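Long-range contacts in putative metalloprotease II (PDB 4ON1), which is probably a secreted zinc-dependent endopeptidase related to fragilysin, encoded by the pathogenicity island of Bacteroides fragilis: residues Q16-R24 with E42-G50; Y28-S36 with A86-I95. All coordinates share one frame; numbering follows the deposited sequence.

Interaction 1 (Q16-R24 with E42-G50); sequences QLEHVLNLR and EHTIMLQEG
Thr44 O takes two backbone donors from the facing segment: Glu18 N at 3.0 Å, nearly straight at 169°, and His19 N in a weak, bent bond. This shared acceptor opens a parallel pair of adjacent strands joined through helix 28-35, a beta-alpha-beta connection in the fragilysin-type N-terminal domain. From there the ladder alternates as parallel strands do. His19 O receives Met46 N, Met46 O receives Leu21 N, Leu21 O receives Gln48 N, and Gln48 O closes the series by accepting Leu23 N at 2.8 Å.

Two imidazoles meet beside the ladder's start. His19 NE2 and His43 ND1 lie 2.9 Å apart in a hydrogen bond running edge to edge, with the ring planes only 18° from each other. Glu18 spreads its carboxylate over one face of the His43 ring, OE2 3.5 Å above the centre, where its charge could favour a protonated imidazole. On the helix-facing side, Leu21 and Leu47 lie alongside each other, their CD2 methyls 3.9 Å apart. The opposite face carries Asn22 and Gln48, whose amides stack nearly parallel. Asn22 CG stands anti to its own nitrogen (chi1 -175°), which places the amide beside the carbonyl carbon, where OD1 can accept Arg24 N in an Asx turn; a water bonded to the same OD1 accepts from Gly50 N at 2.9 Å.

Interaction 2 (Y28-S36 with A86-I95); sequences YEDLAGVLS and AILSQSYATI
Leu31 and Leu35 drive into the hairpin from one side of helix 28-35, and their branches pack tightly. Leu31 CD1 meets Ile95 CD1 at 3.5 Å, the two chains crossing at a slant, while its CD2 rests 3.7 Å from Ala93 CB. Leu35 sets its forked end over Ala86: CD1 and CD2 are each 3.9 Å from the Ala86 methyl. Leu35 CD1 also lies 3.6 Å from Ile87 O. Leu88 sends CD1 into this tight part, 3.7 Å from Ala32 CB, and leaves CD2 at the margin beside Ser36.

The arrangement is a helix laid across a beta hairpin, within the fragilysin-type N-terminal domain; the helix runs at 98° to strand 86-88 and at 74° to strand 92-95. Helix 217-230 touches Ile87 and Tyr92, whose side chains leave the hairpin on its other face.

Toward the hairpin turn one polar bond joins the packing. With CG anti to the backbone nitrogen (chi1 176°), Tyr28 reaches along the hairpin, its ring edge against the Tyr92 carbonyl carbon, and OH donates to a lone pair of Ser89 O at 2.6 Å. Ala32 CB lies over one ring face, offset toward the rim. Contact is sparser at the exposed margin, where Gln90 points away and Ser36 meets Leu88 CD2 through backbone N, at 3.8 Å, CA and CB; Ser36 OG turns back to Ala32 O, which also accepts Ser36 N.

Read from the N terminus, the chain lays down strand 19-22, then helix 28-35, then strand 43-49, and interaction 1 closes this first loop by pairing the two strands. Interaction 2 closes a longer one: from the helix the chain passes through strands 43-49, 52-68 and 71-78 before reaching the hairpin of 84-88 and 92-99. The segments alternate along the sequence, so the two closures cross instead of nesting. They meet in one largely apolar layer, where Leu21 touches both Leu31 and Ile95 and Val34 packs on His19 and Ile45. Helix 28-35 thus joins the parallel strand pair to the hairpin, away from the zinc site.

Interaction 1 (Q16-R24 with E42-G50)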
loop_
_atom_site.group_PDB
_atom_site.type_symbol
_atom_site.label_atom_id
_atom_site.label_comp_id
_atom_site.label_asym_id
_atom_site.label_seq_id
_atom_site.Cartn_x
_atom_site.Cartn_y
_atom_site.Cartn_z
ATOM N N GLN A 16 -26.052 -1.185 -18.843
ATOM C CA GLN A 16 -25.730 -1.338 -17.434
ATOM C C GLN A 16 -24.583 -0.401 -17.080
ATOM O O GLN A 16 -23.979 -0.512 -16.012
ATOM C CB GLN A 16 -25.352 -2.786 -17.118
ATOM C CG GLN A 16 -26.511 -3.768 -17.214
ATOM C CD GLN A 16 -27.743 -3.300 -16.465
ATOM O OE1 GLN A 16 -27.672 -2.946 -15.288
ATOM N NE2 GLN A 16 -28.884 -3.292 -17.149
ATOM N N LEU A 17 -24.298 0.535 -17.981
ATOM C CA LEU A 17 -23.318 1.582 -17.722
ATOM C C LEU A 17 -23.852 2.658 -16.796
ATOM O O LEU A 17 -24.989 3.111 -16.949
ATOM C CB LEU A 17 -22.862 2.213 -19.036
ATOM C CG LEU A 17 -21.783 1.428 -19.773
ATOM C CD1 LEU A 17 -21.713 1.845 -21.227
ATOM C CD2 LEU A 17 -20.445 1.654 -19.085
ATOM N N GLU A 18 -23.010 3.103 -15.869
ATOM C CA GLU A 18 -23.377 4.204 -14.984
ATOM C C GLU A 18 -22.453 5.408 -15.119
ATOM O O GLU A 18 -22.816 6.520 -14.729
ATOM C CB GLU A 18 -23.399 3.732 -13.528
ATOM C CG GLU A 18 -24.467 2.683 -13.241
ATOM C CD GLU A 18 -24.704 2.485 -11.757
ATOM O OE1 GLU A 18 -25.104 3.459 -11.082
ATOM O OE2 GLU A 18 -24.498 1.354 -11.266
ATOM N N HIS A 19 -21.254 5.194 -15.655
ATOM C CA HIS A 19 -20.277 6.280 -15.734
ATOM C C HIS A 19 -19.405 6.187 -16.979
ATOM O O HIS A 19 -19.167 5.096 -17.501
ATOM C CB HIS A 19 -19.368 6.282 -14.496
ATOM C CG HIS A 19 -20.102 6.124 -13.201
ATOM N ND1 HIS A 19 -20.631 7.191 -12.509
ATOM C CD2 HIS A 19 -20.394 5.019 -12.472
ATOM C CE1 HIS A 19 -21.220 6.752 -11.411
ATOM N NE2 HIS A 19 -21.090 5.438 -11.363
ATOM N N VAL A 20 -18.916 7.338 -17.431
ATOM C CA VAL A 20 -17.862 7.394 -18.434
ATOM C C VAL A 20 -16.688 8.140 -17.834
ATOM O O VAL A 20 -16.860 8.999 -16.968
ATOM C CB VAL A 20 -18.295 8.104 -19.739
ATOM C CG1 VAL A 20 -19.538 7.466 -20.322
ATOM C CG2 VAL A 20 -18.499 9.606 -19.498
ATOM N N LEU A 21 -15.491 7.800 -18.287
ATOM C CA LEU A 21 -14.282 8.398 -17.757
ATOM C C LEU A 21 -13.188 8.337 -18.807
ATOM O O LEU A 21 -12.822 7.256 -19.275
ATOM C CB LEU A 21 -13.853 7.682 -16.469
ATOM C CG LEU A 21 -12.684 8.253 -15.661
ATOM C CD1 LEU A 21 -12.977 9.679 -15.208
ATOM C CD2 LEU A 21 -12.394 7.366 -14.456
ATOM N N ASN A 22 -12.694 9.507 -19.195
ATOM C CA ASN A 22 -11.572 9.604 -20.121
ATOM C C ASN A 22 -10.290 9.696 -19.307
ATOM O O ASN A 22 -10.007 10.722 -18.696
ATOM C CB ASN A 22 -11.736 10.812 -21.051
ATOM C CG ASN A 22 -10.648 10.892 -22.113
ATOM O OD1 ASN A 22 -9.516 10.457 -21.901
ATOM N ND2 ASN A 22 -10.991 11.454 -23.263
ATOM N N LEU A 23 -9.530 8.607 -19.301
ATOM C CA LEU A 23 -8.338 8.493 -18.472
ATOM C C LEU A 23 -7.260 9.510 -18.837
ATOM O O LEU A 23 -6.459 9.905 -17.989
ATOM C CB LEU A 23 -7.773 7.070 -18.568
ATOM C CG LEU A 23 -8.639 5.959 -17.958
ATOM C CD1 LEU A 23 -8.162 4.591 -18.408
ATOM C CD2 LEU A 23 -8.610 6.047 -16.436
ATOM N N ARG A 24 -7.233 9.933 -20.094
ATOM C CA ARG A 24 -6.244 10.913 -20.520
ATOM C C ARG A 24 -6.566 12.326 -20.025
ATOM O O ARG A 24 -5.667 13.080 -19.655
ATOM C CB ARG A 24 -6.133 10.926 -22.047
ATOM C CG ARG A 24 -5.403 9.737 -22.642
ATOM C CD ARG A 24 -4.265 10.189 -23.547
ATOM N NE ARG A 24 -3.563 9.052 -24.136
ATOM C CZ ARG A 24 -3.633 8.709 -25.418
ATOM N NH1 ARG A 24 -4.356 9.432 -26.263
ATOM N NH2 ARG A 24 -2.963 7.654 -25.860
ATOM N N GLU A 42 -22.202 -2.853 -7.273
ATOM C CA GLU A 42 -21.266 -2.788 -8.382
ATOM C C GLU A 42 -21.668 -1.694 -9.378
ATOM O O GLU A 42 -22.835 -1.581 -9.749
ATOM C CB GLU A 42 -21.217 -4.155 -9.070
ATOM C CG GLU A 42 -20.319 -4.262 -10.284
ATOM C CD GLU A 42 -20.490 -5.593 -11.006
ATOM O OE1 GLU A 42 -20.342 -6.649 -10.357
ATOM O OE2 GLU A 42 -20.798 -5.583 -12.219
ATOM N N HIS A 43 -20.707 -0.870 -9.783
ATOM C CA HIS A 43 -20.952 0.139 -10.815
ATOM C C HIS A 43 -20.127 -0.210 -12.038
ATOM O O HIS A 43 -18.985 -0.651 -11.920
ATOM C CB HIS A 43 -20.602 1.552 -10.330
ATOM C CG HIS A 43 -21.609 2.145 -9.394
ATOM N ND1 HIS A 43 -22.134 3.406 -9.576
ATOM C CD2 HIS A 43 -22.189 1.655 -8.270
ATOM C CE1 HIS A 43 -22.993 3.670 -8.607
ATOM N NE2 HIS A 43 -23.045 2.623 -7.802
ATOM N N THR A 44 -20.692 0.010 -13.216
ATOM C CA THR A 44 -19.968 -0.286 -14.437
ATOM C C THR A 44 -19.546 1.024 -15.076
ATOM O O THR A 44 -20.348 1.950 -15.224
ATOM C CB THR A 44 -20.819 -1.122 -15.412
ATOM O OG1 THR A 44 -21.239 -2.326 -14.758
ATOM C CG2 THR A 44 -20.010 -1.490 -16.644
ATOM N N ILE A 45 -18.272 1.092 -15.443
ATOM C CA ILE A 45 -17.683 2.315 -15.968
ATOM C C ILE A 45 -17.107 2.087 -17.353
ATOM O O ILE A 45 -16.397 1.110 -17.576
ATOM C CB ILE A 45 -16.549 2.826 -15.061
ATOM C CG1 ILE A 45 -17.019 2.939 -13.607
ATOM C CG2 ILE A 45 -15.998 4.154 -15.585
ATOM C CD1 ILE A 45 -15.877 3.080 -12.619
ATOM N N MET A 46 -17.403 2.988 -18.281
ATOM C CA MET A 46 -16.730 2.972 -19.566
ATOM C C MET A 46 -15.499 3.860 -19.540
ATOM O O MET A 46 -15.592 5.067 -19.335
ATOM C CB MET A 46 -17.658 3.418 -20.680
ATOM C CG MET A 46 -16.898 3.825 -21.916
ATOM S SD MET A 46 -17.802 3.396 -23.385
ATOM C CE MET A 46 -17.631 1.622 -23.278
ATOM N N LEU A 47 -14.342 3.242 -19.735
ATOM C CA LEU A 47 -13.083 3.957 -19.717
ATOM C C LEU A 47 -12.619 4.230 -21.135
ATOM O O LEU A 47 -12.867 3.437 -22.046
ATOM C CB LEU A 47 -12.023 3.154 -18.961
ATOM C CG LEU A 47 -12.351 2.856 -17.500
ATOM C CD1 LEU A 47 -11.364 1.843 -16.927
ATOM C CD2 LEU A 47 -12.321 4.143 -16.700
ATOM N N GLN A 48 -11.942 5.355 -21.317
ATOM C CA GLN A 48 -11.308 5.648 -22.593
ATOM C C GLN A 48 -9.859 6.055 -22.369
ATOM O O GLN A 48 -9.552 6.853 -21.475
ATOM C CB GLN A 48 -12.049 6.755 -23.353
ATOM C CG GLN A 48 -11.297 7.225 -24.609
ATOM C CD GLN A 48 -12.003 8.340 -25.362
ATOM O OE1 GLN A 48 -13.015 8.876 -24.907
ATOM N NE2 GLN A 48 -11.473 8.688 -26.531
ATOM N N GLU A 49 -8.966 5.454 -23.147
ATOM C CA GLU A 49 -7.595 5.927 -23.247
ATOM C C GLU A 49 -7.195 5.939 -24.720
ATOM O O GLU A 49 -7.015 4.886 -25.332
ATOM C CB GLU A 49 -6.649 5.054 -22.417
ATOM C CG GLU A 49 -5.237 5.626 -22.314
ATOM C CD GLU A 49 -4.375 4.897 -21.302
ATOM O OE1 GLU A 49 -4.041 3.713 -21.540
ATOM O OE2 GLU A 49 -4.033 5.508 -20.268
ATOM N N GLY A 50 -7.082 7.135 -25.292
ATOM C CA GLY A 50 -6.828 7.275 -26.715
ATOM C C GLY A 50 -7.935 6.644 -27.534
ATOM O O GLY A 50 -9.108 6.959 -27.331
HETATM O O HOH W 1 -8.408 9.525 -24.190
#

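Interaction 2 (Y28-S36 with A86-I95)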
loop_
_atom_site.group_PDB
_atom_site.type_symbol
_atom_site.label_atom_id
_atom_site.label_comp_id
_atom_site.label_asym_id
_atom_site.label_seq_id
_atom_site.Cartn_x
_atom_site.Cartn_y
_atom_site.Cartn_z
ATOM N N TYR A 28 -8.975 15.408 -10.803
ATOM C CA TYR A 28 -9.538 14.917 -9.545
ATOM C C TYR A 28 -11.066 14.920 -9.537
ATOM O O TYR A 28 -11.685 13.934 -9.146
ATOM C CB TYR A 28 -9.028 15.734 -8.344
ATOM C CG TYR A 28 -9.669 15.291 -7.042
ATOM C CD1 TYR A 28 -9.197 14.176 -6.358
ATOM C CD2 TYR A 28 -10.764 15.968 -6.513
ATOM C CE1 TYR A 28 -9.792 13.751 -5.177
ATOM C CE2 TYR A 28 -11.365 15.553 -5.326
ATOM C CZ TYR A 28 -10.872 14.445 -4.666
ATOM O OH TYR A 28 -11.466 14.037 -3.494
ATOM N N GLU A 29 -11.686 16.020 -9.950
ATOM C CA GLU A 29 -13.141 16.079 -9.871
ATOM C C GLU A 29 -13.826 15.043 -10.763
ATOM O O GLU A 29 -14.896 14.548 -10.418
ATOM C CB GLU A 29 -13.644 17.484 -10.205
ATOM C CG GLU A 29 -13.298 18.512 -9.131
ATOM C CD GLU A 29 -13.913 18.177 -7.767
ATOM O OE1 GLU A 29 -13.272 18.470 -6.730
ATOM O OE2 GLU A 29 -15.042 17.636 -7.726
ATOM N N ASP A 30 -13.217 14.707 -11.898
ATOM C CA ASP A 30 -13.772 13.649 -12.748
ATOM C C ASP A 30 -13.754 12.288 -12.057
ATOM O O ASP A 30 -14.783 11.616 -11.954
ATOM C CB ASP A 30 -12.997 13.541 -14.054
ATOM C CG ASP A 30 -13.150 14.769 -14.927
ATOM O OD1 ASP A 30 -14.263 15.333 -14.991
ATOM O OD2 ASP A 30 -12.146 15.164 -15.551
ATOM N N LEU A 31 -12.576 11.881 -11.599
ATOM C CA LEU A 31 -12.420 10.564 -10.991
ATOM C C LEU A 31 -13.171 10.491 -9.666
ATOM O O LEU A 31 -13.885 9.518 -9.413
ATOM C CB LEU A 31 -10.941 10.236 -10.789
ATOM C CG LEU A 31 -10.663 8.873 -10.150
ATOM C CD1 LEU A 31 -11.489 7.778 -10.823
ATOM C CD2 LEU A 31 -9.180 8.550 -10.219
ATOM N N ALA A 32 -13.033 11.525 -8.834
ATOM C CA ALA A 32 -13.743 11.560 -7.558
ATOM C C ALA A 32 -15.254 11.625 -7.772
ATOM O O ALA A 32 -16.026 11.077 -6.982
ATOM C CB ALA A 32 -13.271 12.751 -6.707
ATOM N N GLY A 33 -15.670 12.294 -8.844
ATOM C CA GLY A 33 -17.079 12.382 -9.195
ATOM C C GLY A 33 -17.673 11.006 -9.435
ATOM O O GLY A 33 -18.832 10.740 -9.097
ATOM N N VAL A 34 -16.870 10.124 -10.022
ATOM C CA VAL A 34 -17.280 8.736 -10.233
ATOM C C VAL A 34 -17.210 7.921 -8.933
ATOM O O VAL A 34 -18.204 7.308 -8.518
ATOM C CB VAL A 34 -16.410 8.055 -11.314
ATOM C CG1 VAL A 34 -16.721 6.571 -11.416
ATOM C CG2 VAL A 34 -16.593 8.746 -12.664
ATOM N N LEU A 35 -16.047 7.926 -8.287
ATOM C CA LEU A 35 -15.818 7.071 -7.119
ATOM C C LEU A 35 -16.716 7.383 -5.923
ATOM O O LEU A 35 -17.122 6.476 -5.203
ATOM C CB LEU A 35 -14.350 7.148 -6.677
ATOM C CG LEU A 35 -13.326 6.622 -7.688
ATOM C CD1 LEU A 35 -11.897 6.681 -7.142
ATOM C CD2 LEU A 35 -13.670 5.209 -8.117
ATOM N N SER A 36 -17.039 8.656 -5.716
ATOM C CA SER A 36 -17.853 9.047 -4.569
ATOM C C SER A 36 -19.300 8.552 -4.657
ATOM O O SER A 36 -20.025 8.591 -3.664
ATOM C CB SER A 36 -17.850 10.568 -4.411
ATOM O OG SER A 36 -18.465 11.187 -5.523
ATOM N N ALA A 86 -9.024 1.153 -7.081
ATOM C CA ALA A 86 -9.084 2.607 -7.028
ATOM C C ALA A 86 -9.073 3.068 -5.590
ATOM O O ALA A 86 -9.397 2.304 -4.677
ATOM C CB ALA A 86 -10.330 3.137 -7.751
ATOM N N ILE A 87 -8.671 4.319 -5.403
ATOM C CA ILE A 87 -8.615 4.944 -4.089
ATOM C C ILE A 87 -9.274 6.310 -4.146
ATOM O O ILE A 87 -8.998 7.077 -5.062
ATOM C CB ILE A 87 -7.156 5.086 -3.619
ATOM C CG1 ILE A 87 -6.475 3.709 -3.609
ATOM C CG2 ILE A 87 -7.091 5.723 -2.243
ATOM C CD1 ILE A 87 -4.990 3.761 -3.340
ATOM N N LEU A 88 -10.149 6.616 -3.186
ATOM C CA LEU A 88 -10.721 7.955 -3.099
ATOM C C LEU A 88 -10.372 8.611 -1.781
ATOM O O LEU A 88 -10.809 8.170 -0.721
ATOM C CB LEU A 88 -12.246 7.938 -3.261
ATOM C CG LEU A 88 -12.876 9.323 -3.031
ATOM C CD1 LEU A 88 -12.326 10.371 -4.003
ATOM C CD2 LEU A 88 -14.388 9.259 -3.133
ATOM N N SER A 89 -9.571 9.666 -1.863
ATOM C CA SER A 89 -9.289 10.513 -0.715
ATOM C C SER A 89 -9.882 11.880 -0.981
ATOM O O SER A 89 -10.202 12.202 -2.122
ATOM C CB SER A 89 -7.783 10.619 -0.479
ATOM O OG SER A 89 -7.460 11.744 0.319
ATOM N N GLN A 90 -10.017 12.694 0.055
ATOM C CA GLN A 90 -10.507 14.048 -0.149
ATOM C C GLN A 90 -9.467 14.920 -0.860
ATOM O O GLN A 90 -9.808 15.967 -1.404
ATOM C CB GLN A 90 -10.919 14.676 1.188
ATOM C CG GLN A 90 -12.175 14.035 1.765
ATOM C CD GLN A 90 -12.595 14.630 3.089
ATOM O OE1 GLN A 90 -12.117 15.693 3.489
ATOM N NE2 GLN A 90 -13.513 13.954 3.771
ATOM N N SER A 91 -8.214 14.468 -0.878
ATOM C CA SER A 91 -7.105 15.239 -1.455
ATOM C C SER A 91 -6.581 14.685 -2.781
ATOM O O SER A 91 -5.843 15.360 -3.505
ATOM C CB SER A 91 -5.945 15.302 -0.464
ATOM O OG SER A 91 -6.374 15.841 0.768
ATOM N N TYR A 92 -6.916 13.436 -3.077
ATOM C CA TYR A 92 -6.408 12.802 -4.281
ATOM C C TYR A 92 -7.252 11.574 -4.595
ATOM O O TYR A 92 -8.021 11.111 -3.756
ATOM C CB TYR A 92 -4.933 12.409 -4.104
ATOM C CG TYR A 92 -4.759 11.393 -3.003
ATOM C CD1 TYR A 92 -4.901 10.031 -3.260
ATOM C CD2 TYR A 92 -4.500 11.795 -1.700
ATOM C CE1 TYR A 92 -4.768 9.104 -2.261
ATOM C CE2 TYR A 92 -4.364 10.872 -0.686
ATOM C CZ TYR A 92 -4.503 9.526 -0.979
ATOM O OH TYR A 92 -4.383 8.590 0.011
ATOM N N ALA A 93 -7.077 11.030 -5.790
ATOM C CA ALA A 93 -7.715 9.769 -6.139
ATOM C C ALA A 93 -6.808 9.033 -7.095
ATOM O O ALA A 93 -5.980 9.651 -7.773
ATOM C CB ALA A 93 -9.095 9.992 -6.762
ATOM N N THR A 94 -6.932 7.711 -7.127
ATOM C CA THR A 94 -6.098 6.905 -8.010
ATOM C C THR A 94 -6.903 5.775 -8.610
ATOM O O THR A 94 -7.905 5.350 -8.046
ATOM C CB THR A 94 -4.885 6.268 -7.276
ATOM O OG1 THR A 94 -5.352 5.255 -6.379
ATOM C CG2 THR A 94 -4.085 7.315 -6.510
ATOM N N ILE A 95 -6.434 5.289 -9.750
ATOM C CA ILE A 95 -6.910 4.062 -10.354
ATOM C C ILE A 95 -5.691 3.251 -10.724
ATOM O O ILE A 95 -4.726 3.791 -11.267
ATOM C CB ILE A 95 -7.751 4.295 -11.630
ATOM C CG1 ILE A 95 -9.010 5.103 -11.337
ATOM C CG2 ILE A 95 -8.154 2.961 -12.249
ATOM C CD1 ILE A 95 -9.989 5.096 -12.499
#